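Local coordinates for protein beta-1,3-glucosyltransferase (PDB 5JVV) that is a fungal carbohydrate-active enzyme whose single chain is built around two curved beta sheets, probably packed as a jelly-roll sandwich, at residues 19-23 / 24-28; 204-207 / 208-211; 228-232 / 233-237. All coordinates share one frame; numbering follows the deposited sequence. Where two conformers were deposited one is given.

Contact 1: 19-23 / 24-28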
loop_
_atom_site.group_PDB
_atom_site.type_symbol
_atom_site.label_atom_id
_atom_site.label_comp_id
_atom_site.label_asym_id
_atom_site.label_seq_id
_atom_site.Cartn_x
_atom_site.Cartn_y
_atom_site.Cartn_z
ATOM N N SER A 19 5.841 14.600 0.009
ATOM C CA SER A 19 6.302 15.111 1.291
ATOM C C SER A 19 6.532 13.915 2.191
ATOM O O SER A 19 5.904 12.867 2.014
ATOM C CB SER A 19 5.264 16.045 1.910
ATOM O OG SER A 19 4.033 15.380 2.126
ATOM N N PHE A 20 7.438 14.063 3.153
ATOM C CA PHE A 20 7.729 12.989 4.088
ATOM C C PHE A 20 7.001 13.235 5.405
ATOM O O PHE A 20 7.290 14.201 6.120
ATOM C CB PHE A 20 9.235 12.868 4.325
ATOM C CG PHE A 20 9.973 12.153 3.215
ATOM C CD1 PHE A 20 10.781 11.060 3.503
ATOM C CD2 PHE A 20 9.855 12.567 1.894
ATOM C CE1 PHE A 20 11.470 10.399 2.487
ATOM C CE2 PHE A 20 10.540 11.909 0.873
ATOM C CZ PHE A 20 11.343 10.825 1.172
ATOM N N PHE A 21 6.052 12.363 5.720
ATOM C CA PHE A 21 5.305 12.458 6.974
ATOM C C PHE A 21 6.222 12.014 8.095
ATOM O O PHE A 21 6.774 10.918 8.043
ATOM C CB PHE A 21 4.067 11.555 6.911
ATOM C CG PHE A 21 3.242 11.546 8.180
ATOM C CD1 PHE A 21 2.210 12.460 8.358
ATOM C CD2 PHE A 21 3.484 10.610 9.179
ATOM C CE1 PHE A 21 1.440 12.446 9.519
ATOM C CE2 PHE A 21 2.720 10.593 10.342
ATOM C CZ PHE A 21 1.699 11.513 10.509
ATOM N N ALA A 22 6.375 12.843 9.123
ATOM C CA ALA A 22 7.377 12.559 10.147
ATOM C C ALA A 22 6.838 12.702 11.562
ATOM O O ALA A 22 7.604 12.875 12.512
ATOM C CB ALA A 22 8.601 13.443 9.945
ATOM N N ASP A 23 5.521 12.615 11.699
ATOM C CA ASP A 23 4.884 12.665 13.013
ATOM C C ASP A 23 4.580 11.260 13.533
ATOM O O ASP A 23 4.895 10.261 12.874
ATOM C CB ASP A 23 3.600 13.483 12.939
ATOM C CG ASP A 23 3.865 14.951 12.698
ATOM O OD1 ASP A 23 4.856 15.473 13.252
ATOM O OD2 ASP A 23 3.085 15.577 11.952
ATOM N N ARG A 24 3.971 11.188 14.716
ATOM C CA ARG A 24 3.585 9.901 15.286
ATOM C C ARG A 24 2.619 9.208 14.344
ATOM O O ARG A 24 1.772 9.852 13.720
ATOM C CB ARG A 24 2.934 10.070 16.664
ATOM C CG ARG A 24 3.873 10.560 17.748
ATOM C CD ARG A 24 3.187 10.507 19.108
ATOM N NE ARG A 24 3.691 11.541 20.006
ATOM C CZ ARG A 24 3.168 12.760 20.103
ATOM N NH1 ARG A 24 2.119 13.091 19.359
ATOM N NH2 ARG A 24 3.689 13.648 20.942
ATOM N N ASP A 25 2.757 7.891 14.228
ATOM C CA ASP A 25 1.920 7.122 13.305
ATOM C C ASP A 25 0.433 7.228 13.641
ATOM O O ASP A 25 0.030 6.904 14.758
ATOM C CB ASP A 25 2.330 5.654 13.341
ATOM C CG ASP A 25 1.559 4.815 12.346
ATOM O OD1 ASP A 25 1.084 5.381 11.343
ATOM O OD2 ASP A 25 1.414 3.592 12.565
ATOM N N PRO A 26 -0.393 7.670 12.673
ATOM C CA PRO A 26 -1.838 7.695 12.948
ATOM C C PRO A 26 -2.408 6.308 13.264
ATOM O O PRO A 26 -3.398 6.218 14.001
ATOM C CB PRO A 26 -2.421 8.236 11.645
ATOM C CG PRO A 26 -1.325 9.107 11.103
ATOM C CD PRO A 26 -0.074 8.323 11.389
ATOM N N THR A 27 -1.780 5.250 12.747
ATOM C CA THR A 27 -2.209 3.879 13.047
ATOM C C THR A 27 -1.513 3.255 14.275
ATOM O O THR A 27 -1.598 2.038 14.504
ATOM C CB THR A 27 -2.120 2.950 11.798
ATOM O OG1 THR A 27 -0.875 3.157 11.113
ATOM C CG2 THR A 27 -3.227 3.274 10.835
ATOM N N ASN A 28 -0.825 4.092 15.050
ATOM C CA ASN A 28 -0.301 3.715 16.366
ATOM C C ASN A 28 0.768 2.646 16.316
ATOM O O ASN A 28 0.979 1.906 17.286
ATOM C CB ASN A 28 -1.442 3.297 17.299
ATOM C CG ASN A 28 -2.445 4.405 17.503
ATOM O OD1 ASN A 28 -2.081 5.515 17.903
ATOM N ND2 ASN A 28 -3.699 4.133 17.187
#
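Phe21 brings one side of its ring, the CE2–CZ bond, up to the start of the following turn, where it meets the Arg24 carbonyl and the ring of Pro26. Phe21 CE2 lies 3.6 Å from Arg24 O, which sits at the ring edge close to its plane, so the oxygen looks onto the ring hydrogens and not onto the pi cloud. The same carbon is 3.7 Å from Pro26 CD, an apolar contact made obliquely by two side chains approaching from opposite directions; Pro26 CG reaches Phe21 CZ at 3.9 Å. This reach follows from the first torsion of Phe21: with CG trans to the backbone N (178°), the ring is carried forward beside its own carbonyl carbon. One face of the ring, toward the rim, has Asp23 N 3.7 Å above the plane.

Pro26 is the second residue of a type I beta turn from Asp25 to Asn28, closed by Asn28 N donating to Asp25 O over 3.0 Å. The Asp25 carboxylate braces the same turn from within. Asp25 OD1 accepts a hydrogen bond from Thr27 N, two residues on, at 3.2 Å, an Asx turn; the N-H arrives from above the carboxylate plane, 76° out of it. Thr27 OG1 donates to Asp25 OD2 at 2.7 Å on the syn side. That second oxygen also hydrogen-bonds Gly29 N and Thr246 OG1, so three partners hold this oxygen of a buried side chain.

The Phe21 ring also makes a cation-pi interaction with Arg74 of strand 70-77, and Pro26 packs on Arg74 and Trp111. The segment leaves strand 18-20, which pairs antiparallel with strand 70-77, and turns toward strand 31-33, whose Val31 and Tyr33 touch the Asp25 side chain.

Contact 2: 204-207 / 208-211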
loop_
_atom_site.group_PDB
_atom_site.type_symbol
_atom_site.label_atom_id
_atom_site.label_comp_id
_atom_site.label_asym_id
_atom_site.label_seq_id
_atom_site.Cartn_x
_atom_site.Cartn_y
_atom_site.Cartn_z
ATOM N N ALA A 204 4.233 -9.699 -17.661
ATOM C CA ALA A 204 2.845 -9.890 -18.090
ATOM C C ALA A 204 2.077 -8.574 -17.986
ATOM O O ALA A 204 0.892 -8.541 -17.648
ATOM C CB ALA A 204 2.175 -10.960 -17.262
ATOM N N ILE A 205 2.777 -7.487 -18.279
ATOM C CA ILE A 205 2.212 -6.150 -18.213
ATOM C C ILE A 205 1.684 -5.769 -19.596
ATOM O O ILE A 205 2.384 -5.948 -20.594
ATOM C CB ILE A 205 3.307 -5.162 -17.760
ATOM C CG1 ILE A 205 3.850 -5.573 -16.384
ATOM C CG2 ILE A 205 2.797 -3.727 -17.764
ATOM C CD1 ILE A 205 5.140 -4.876 -16.005
ATOM N N PRO A 206 0.439 -5.262 -19.667
ATOM C CA PRO A 206 -0.164 -4.833 -20.935
ATOM C C PRO A 206 0.745 -3.885 -21.725
ATOM O O PRO A 206 1.346 -2.989 -21.129
ATOM C CB PRO A 206 -1.426 -4.095 -20.482
ATOM C CG PRO A 206 -1.788 -4.740 -19.184
ATOM C CD PRO A 206 -0.497 -5.132 -18.532
ATOM N N LYS A 207 0.847 -4.083 -23.036
ATOM C CA LYS A 207 1.747 -3.263 -23.839
ATOM C C LYS A 207 1.373 -1.778 -23.855
ATOM O O LYS A 207 2.261 -0.925 -23.965
ATOM C CB LYS A 207 1.871 -3.815 -25.261
ATOM C CG LYS A 207 2.701 -5.085 -25.351
ATOM C CD LYS A 207 4.177 -4.791 -25.108
ATOM C CE LYS A 207 4.997 -6.056 -24.882
ATOM N NZ LYS A 207 6.432 -5.734 -24.581
ATOM N N SER A 208 0.081 -1.464 -23.732
ATOM C CA SER A 208 -0.361 -0.064 -23.756
ATOM C C SER A 208 0.080 0.683 -22.494
ATOM O O SER A 208 0.228 1.905 -22.497
ATOM C CB SER A 208 -1.876 0.048 -23.939
ATOM O OG SER A 208 -2.563 -0.477 -22.814
ATOM N N ILE A 209 0.280 -0.054 -21.408
ATOM C CA ILE A 209 0.856 0.538 -20.208
ATOM C C ILE A 209 2.345 0.803 -20.428
ATOM O O ILE A 209 2.871 1.869 -20.082
ATOM C CB ILE A 209 0.641 -0.373 -18.983
ATOM C CG1 ILE A 209 -0.822 -0.302 -18.540
ATOM C CG2 ILE A 209 1.555 0.031 -17.838
ATOM C CD1 ILE A 209 -1.158 -1.214 -17.370
ATOM N N GLU A 210 3.030 -0.173 -21.010
ATOM C CA GLU A 210 4.451 -0.025 -21.299
ATOM C C GLU A 210 4.732 1.132 -22.253
ATOM O O GLU A 210 5.786 1.740 -22.174
ATOM C CB GLU A 210 5.015 -1.332 -21.858
ATOM C CG GLU A 210 4.889 -2.495 -20.883
ATOM C CD GLU A 210 5.647 -3.723 -21.335
ATOM O OE1 GLU A 210 5.704 -3.970 -22.553
ATOM O OE2 GLU A 210 6.190 -4.439 -20.467
ATOM N N SER A 211 3.781 1.442 -23.129
ATOM C CA SER A 211 3.923 2.491 -24.141
ATOM C C SER A 211 3.424 3.856 -23.665
ATOM O O SER A 211 3.419 4.815 -24.437
ATOM C CB SER A 211 3.145 2.117 -25.407
ATOM O OG SER A 211 3.543 0.860 -25.915
HETATM O O HOH W 1 5.948 -6.920 -19.327
#
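A bend at chi2 (-71°) folds the Lys207 side chain over, whereas Glu210 runs extended beyond CG (chi2 -170°), and together these torsions bring the ammonium and the carboxylate of residues three apart into contact. The two side chains cross at a slant, and Lys207 NZ donates to Glu210 OE1 over 2.8 Å, using the syn lone pair of that oxygen, in a salt bridge. The aliphatic part of the lysine follows it in: Lys207 CD is 3.1 Å from Glu210 OE1. The other carboxylate oxygen, Glu210 OE2, accepts from a water at 2.7 Å, and this water is itself reached by a long, weak bond from Ile205 N. Both oxygens thus have a partner, which probably limits rotation of the carboxylate.

Under the glutamate stem lies an apolar layer. Ile205 CG2 meets Glu210 CG and Ile209 CG2, each at 4.0 Å, and the isoleucine crosses both side chains at about a right angle. Pro206 and Ile209 instead lie side by side, and Ile209 CD1 comes alongside the proline ring. Ile205, Pro206 and Ile209 all rest on Phe200 of strand 195-201, while Phe219 also touches Ile209.

Backbone bonds define the short helix. Pro206 O takes Glu210 N at 3.3 Å, as well as a weaker, more bent bond from Ile209 N. Lys207 O accepts from Ser211 N at 2.9 Å; in the conformer given, Ser211 OG also approaches it from the opposite face, a bond less certain because the serine is split. Ser208 OG is hydrogen-bonded to Glu218 OE1 and Asp215 N.

The arrangement is that of a short surface helix with proline at its N-cap position, carrying an i to i+3 salt bridge on its exposed flank and hydrophobic residues against the sheet.

Contact 3: 228-232 / 233-237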
loop_
_atom_site.group_PDB
_atom_site.type_symbol
_atom_site.label_atom_id
_atom_site.label_comp_id
_atom_site.label_asym_id
_atom_site.label_seq_id
_atom_site.Cartn_x
_atom_site.Cartn_y
_atom_site.Cartn_z
ATOM N N GLY A 228 -20.964 -0.928 -7.383
ATOM C CA GLY A 228 -22.147 -1.463 -6.732
ATOM C C GLY A 228 -23.241 -0.460 -6.453
ATOM O O GLY A 228 -23.683 0.260 -7.344
ATOM N N THR A 229 -23.684 -0.417 -5.199
ATOM C CA THR A 229 -24.932 0.260 -4.852
ATOM C C THR A 229 -24.796 1.749 -4.570
ATOM O O THR A 229 -25.764 2.394 -4.170
ATOM C CB THR A 229 -25.608 -0.399 -3.639
ATOM O OG1 THR A 229 -24.791 -0.233 -2.472
ATOM C CG2 THR A 229 -25.833 -1.873 -3.894
ATOM N N CYS A 230 -23.593 2.280 -4.747
ATOM C CA CYS A 230 -23.379 3.717 -4.713
ATOM C C CYS A 230 -22.438 4.052 -5.851
ATOM O O CYS A 230 -21.775 3.163 -6.396
ATOM C CB CYS A 230 -22.742 4.152 -3.393
ATOM S SG CYS A 230 -20.968 3.769 -3.253
ATOM N N ASP A 231 -22.368 5.325 -6.215
ATOM C CA ASP A 231 -21.328 5.744 -7.146
ATOM C C ASP A 231 -20.022 5.831 -6.357
ATOM O O ASP A 231 -19.723 6.849 -5.734
ATOM C CB ASP A 231 -21.691 7.074 -7.820
ATOM C CG ASP A 231 -22.714 6.903 -8.943
ATOM O OD1 ASP A 231 -22.866 5.777 -9.463
ATOM O OD2 ASP A 231 -23.363 7.905 -9.312
ATOM N N ILE A 232 -19.263 4.737 -6.381
ATOM C CA ILE A 232 -18.073 4.565 -5.546
ATOM C C ILE A 232 -17.073 5.721 -5.686
ATOM O O ILE A 232 -16.510 6.205 -4.701
ATOM C CB ILE A 232 -17.368 3.225 -5.901
ATOM C CG1 ILE A 232 -18.149 2.022 -5.355
ATOM C CG2 ILE A 232 -15.939 3.192 -5.382
ATOM C CD1 ILE A 232 -18.074 1.852 -3.839
ATOM N N GLY A 233 -16.850 6.167 -6.917
ATOM C CA GLY A 233 -15.840 7.190 -7.149
ATOM C C GLY A 233 -16.241 8.589 -6.715
ATOM O O GLY A 233 -15.387 9.479 -6.632
ATOM N N LYS A 234 -17.531 8.797 -6.442
ATOM C CA LYS A 234 -17.997 10.089 -5.948
ATOM C C LYS A 234 -17.851 10.177 -4.432
ATOM O O LYS A 234 -18.095 11.224 -3.827
ATOM C CB LYS A 234 -19.457 10.337 -6.341
ATOM C CG LYS A 234 -19.695 10.644 -7.806
ATOM C CD LYS A 234 -21.146 11.092 -7.999
ATOM C CE LYS A 234 -21.514 11.241 -9.460
ATOM N NZ LYS A 234 -22.862 11.876 -9.603
ATOM N N GLU A 235 -17.444 9.070 -3.821
ATOM C CA GLU A 235 -17.190 9.039 -2.383
ATOM C C GLU A 235 -15.885 9.702 -1.977
ATOM O O GLU A 235 -15.623 9.899 -0.786
ATOM C CB GLU A 235 -17.179 7.596 -1.879
ATOM C CG GLU A 235 -18.528 6.916 -1.937
ATOM C CD GLU A 235 -19.549 7.523 -0.978
ATOM O OE1 GLU A 235 -20.741 7.579 -1.350
ATOM O OE2 GLU A 235 -19.164 7.934 0.139
ATOM N N PHE A 236 -15.063 10.038 -2.964
ATOM C CA PHE A 236 -13.731 10.552 -2.693
ATOM C C PHE A 236 -13.480 11.902 -3.338
ATOM O O PHE A 236 -13.753 12.100 -4.527
ATOM C CB PHE A 236 -12.677 9.531 -3.149
ATOM C CG PHE A 236 -12.844 8.188 -2.507
ATOM C CD1 PHE A 236 -12.410 7.976 -1.210
ATOM C CD2 PHE A 236 -13.475 7.149 -3.179
ATOM C CE1 PHE A 236 -12.598 6.742 -0.588
ATOM C CE2 PHE A 236 -13.652 5.907 -2.568
ATOM C CZ PHE A 236 -13.212 5.710 -1.273
ATOM N N LYS A 237 -12.977 12.830 -2.545
ATOM C CA LYS A 237 -12.424 14.055 -3.034
ATOM C C LYS A 237 -11.020 13.835 -3.611
ATOM O O LYS A 237 -10.546 12.789 -3.488
ATOM C CB LYS A 237 -12.401 15.038 -1.928
ATOM C CG LYS A 237 -13.815 15.341 -1.632
ATOM C CD LYS A 237 -13.966 16.215 -0.483
ATOM C CE LYS A 237 -15.397 16.639 -0.405
ATOM N NZ LYS A 237 -15.204 17.537 0.679
HETATM O O HOH W 2 -21.342 8.093 -3.892
#
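Two backbone hydrogen bonds fix the turn linking Asp231 and Ile232 to Lys234 and Glu235. Lys234 N donates to Asp231 O at 3.0 Å and Glu235 N to Ile232 O at 3.1 Å; both run from residue i+3 back to residue i.

A water adds a polar bridge: it donates to Asp231 O and to Glu235 OE1, each over 2.7 Å. Glu235 curls back to meet it through a bend at chi2 (-67°), and its other oxygen, OE2, accepts from Gly137 N.

The charged pair Asp231 and Lys234 runs side by side in the same direction, but Asp231 OD2 and Lys234 NZ stay 4.0 Å apart, longer than a salt bridge.

Van der Waals contacts complete the packing. Cys230 SG faces Glu235 CG at 4.2 Å, and Phe236 CD2 passes obliquely within 3.5 Å of Ile232 O. Ile232 and Phe236 both lie on Leu133 and Ile195.

Successive i to i+3 bonds are the signature of a 3-10 turn, which here sits in the loop before strand 240-247, next to the disulfide joining Cys230 to Cys139.

From the N terminus the three contacts come strictly in series: none encloses or crosses another, and each closes only a local turn. Contact 1 rounds the link between strands 18-20 and 31-33 on the mixed sheet. Contact 2 forms the short helix 207-210 after strand 195-201 of the antiparallel sheet, on the opposite side of the chain's centre from contact 1, the two contact centres about 34 Å apart. Contact 3 shapes the loop between strand 224-226 of that sheet and strand 240-247 of the mixed one, so it lies where the chain passes between sheets. It stands about 27 Å from contact 1 and 28 Å from contact 2, centre to centre. Side chains of both later contacts touch strand 195-201.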